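Local structure of dihydrofolate reductase (Moritella profunda, 3IA4) at residues R111-H116 with Y153-L158. The protein catalyses the NADPH-dependent reduction of 7,8-dihydrofolate to 5,6,7,8-tetrahydrofolate, probably a key step in the supply of glycine, purines and DNA precursors. Sequence-based numbering, arbitrary orientation.
Sequences RLYLTH and YRFSLL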
# COMPACT_ATOMS: atom_id res chain seq x y z
N ARG A 111 -1.42 -10.26 -6.07
CA ARG A 111 -2.35 -10.19 -4.94
C ARG A 111 -2.60 -8.72 -4.60
O ARG A 111 -1.70 -7.88 -4.78
CB ARG A 111 -1.74 -10.85 -3.69
CG ARG A 111 -1.46 -12.33 -3.80
CD ARG A 111 -0.78 -12.74 -2.51
NE ARG A 111 -0.68 -14.19 -2.47
CZ ARG A 111 -0.08 -14.83 -1.47
NH1 ARG A 111 0.53 -14.13 -0.53
NH2 ARG A 111 -0.03 -16.17 -1.47
N LEU A 112 -3.80 -8.43 -4.09
CA LEU A 112 -4.12 -7.15 -3.48
C LEU A 112 -4.51 -7.42 -2.05
O LEU A 112 -5.38 -8.25 -1.78
CB LEU A 112 -5.32 -6.49 -4.17
CG LEU A 112 -5.07 -6.20 -5.68
CD1 LEU A 112 -6.37 -5.59 -6.27
CD2 LEU A 112 -3.83 -5.35 -5.98
N TYR A 113 -3.89 -6.71 -1.12
CA TYR A 113 -4.29 -6.78 0.27
C TYR A 113 -5.10 -5.52 0.50
O TYR A 113 -4.55 -4.43 0.68
CB TYR A 113 -3.05 -6.71 1.19
CG TYR A 113 -2.14 -7.95 1.19
CD1 TYR A 113 -1.82 -8.54 2.40
CD2 TYR A 113 -1.56 -8.45 0.02
CE1 TYR A 113 -0.96 -9.59 2.46
CE2 TYR A 113 -0.68 -9.57 0.08
CZ TYR A 113 -0.39 -10.09 1.33
OH TYR A 113 0.43 -11.21 1.42
N LEU A 114 -6.42 -5.63 0.46
CA LEU A 114 -7.26 -4.44 0.57
C LEU A 114 -7.95 -4.35 1.93
O LEU A 114 -8.63 -5.27 2.37
CB LEU A 114 -8.36 -4.46 -0.51
CG LEU A 114 -7.84 -4.53 -1.97
CD1 LEU A 114 -8.95 -4.42 -2.99
CD2 LEU A 114 -6.81 -3.39 -2.22
N THR A 115 -7.86 -3.20 2.52
CA THR A 115 -8.75 -2.90 3.65
C THR A 115 -9.84 -1.98 3.10
O THR A 115 -9.53 -1.03 2.37
CB THR A 115 -7.94 -2.12 4.66
OG1 THR A 115 -6.94 -3.01 5.19
CG2 THR A 115 -8.84 -1.62 5.83
N HIS A 116 -11.11 -2.33 3.33
CA HIS A 116 -12.19 -1.43 2.95
C HIS A 116 -12.72 -0.80 4.19
O HIS A 116 -13.15 -1.52 5.12
CB HIS A 116 -13.29 -2.25 2.28
CG HIS A 116 -12.82 -2.97 1.07
ND1 HIS A 116 -12.79 -2.37 -0.18
CD2 HIS A 116 -12.38 -4.24 0.89
CE1 HIS A 116 -12.35 -3.25 -1.07
NE2 HIS A 116 -12.08 -4.38 -0.45
N TYR A 153 -14.29 -1.47 9.42
CA TYR A 153 -13.41 -1.79 8.26
C TYR A 153 -13.22 -3.26 8.14
O TYR A 153 -13.60 -4.02 9.05
CB TYR A 153 -12.10 -1.00 8.30
CG TYR A 153 -11.19 -1.33 9.48
CD1 TYR A 153 -11.41 -0.77 10.73
CD2 TYR A 153 -10.15 -2.23 9.33
CE1 TYR A 153 -10.57 -1.11 11.84
CE2 TYR A 153 -9.29 -2.55 10.40
CZ TYR A 153 -9.52 -1.98 11.64
OH TYR A 153 -8.67 -2.32 12.70
N ARG A 154 -12.70 -3.71 7.00
CA ARG A 154 -12.56 -5.15 6.84
C ARG A 154 -11.37 -5.36 5.92
O ARG A 154 -10.98 -4.48 5.15
CB ARG A 154 -13.83 -5.82 6.27
CG ARG A 154 -14.06 -5.43 4.85
CD ARG A 154 -15.44 -5.92 4.35
NE ARG A 154 -15.69 -5.41 2.99
CZ ARG A 154 -16.23 -4.22 2.73
NH1 ARG A 154 -16.41 -3.83 1.46
NH2 ARG A 154 -16.59 -3.39 3.73
N PHE A 155 -10.76 -6.52 6.06
CA PHE A 155 -9.64 -6.94 5.20
C PHE A 155 -10.04 -7.98 4.18
O PHE A 155 -10.78 -8.91 4.48
CB PHE A 155 -8.59 -7.53 6.12
CG PHE A 155 -7.41 -8.04 5.37
CD1 PHE A 155 -6.61 -7.13 4.67
CD2 PHE A 155 -7.15 -9.41 5.28
CE1 PHE A 155 -5.54 -7.58 3.91
CE2 PHE A 155 -6.05 -9.87 4.51
CZ PHE A 155 -5.26 -8.96 3.83
N SER A 156 -9.54 -7.85 2.94
CA SER A 156 -9.82 -8.83 1.91
C SER A 156 -8.53 -9.04 1.13
O SER A 156 -8.00 -8.07 0.55
CB SER A 156 -10.92 -8.25 0.99
OG SER A 156 -11.16 -9.02 -0.16
N LEU A 157 -8.03 -10.27 1.09
CA LEU A 157 -6.88 -10.57 0.30
C LEU A 157 -7.32 -11.21 -1.00
O LEU A 157 -7.95 -12.29 -1.01
CB LEU A 157 -5.88 -11.39 1.15
CG LEU A 157 -4.61 -11.91 0.51
CD1 LEU A 157 -3.97 -11.02 -0.43
CD2 LEU A 157 -3.61 -12.36 1.62
N LEU A 158 -7.09 -10.49 -2.10
CA LEU A 158 -7.47 -10.99 -3.43
C LEU A 158 -6.28 -11.51 -4.22
O LEU A 158 -5.19 -10.89 -4.25
CB LEU A 158 -8.11 -9.88 -4.26
CG LEU A 158 -9.30 -9.12 -3.68
CD1 LEU A 158 -9.76 -8.06 -4.64
CD2 LEU A 158 -10.41 -10.14 -3.45
O HOH W 1 -11.88 -6.90 -1.99
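Leu157 lays CD1 over one face of the Tyr113 ring, a CH-pi contact with the methyl 3.8 Å from the ring centroid, while its CD2 meets the same ring near CE1 and CZ. A branched leucine suits this non-hydrogen-bonded pair because CG, anti to the backbone N (chi1 176°), carries both methyls along the tyrosine. Phe155 lies alongside Tyr113 on the same side of its ring plane as Leu157 and points the same way; its CZ comes to 3.7 Å from Tyr113 CD1. Replacing Tyr113 with an alanine would probably open a gap beside Leu157 and Phe155 and leave Glu92 without the hydroxyl that bonds its carboxylate. Both strands are interior members of the mixed sheet of the dihydrofolate reductase fold, joined antiparallel by paired backbone hydrogen bonds such as Leu114 N to Ser156 O (2.9 Å); strand 153-160 lies between strands 111-117 and 135-143. Thr115, on the face with Tyr113, touches the bound methotrexate; its small forked side chain gives OG1 to a hydrogen bond with Glu28 and sets CG2 against Tyr153 CD2 at 3.8 Å. On the opposite side of the sheet, the Arg154 guanidinium lies with one face against His116, whose CB sits over its centre, 3.6 Å from Arg154 CZ, and whose imidazole plane is 12° from its own. Arginine suits this place: its chain, extended from CG to NE, reaches across, and a final turn (chi4 -87°) lays the flat group there. One water joins His116 NE2 (3.0 Å) to Ser156 OG, to which it donates; that small hydroxyl also hydrogen-bonds Glu137.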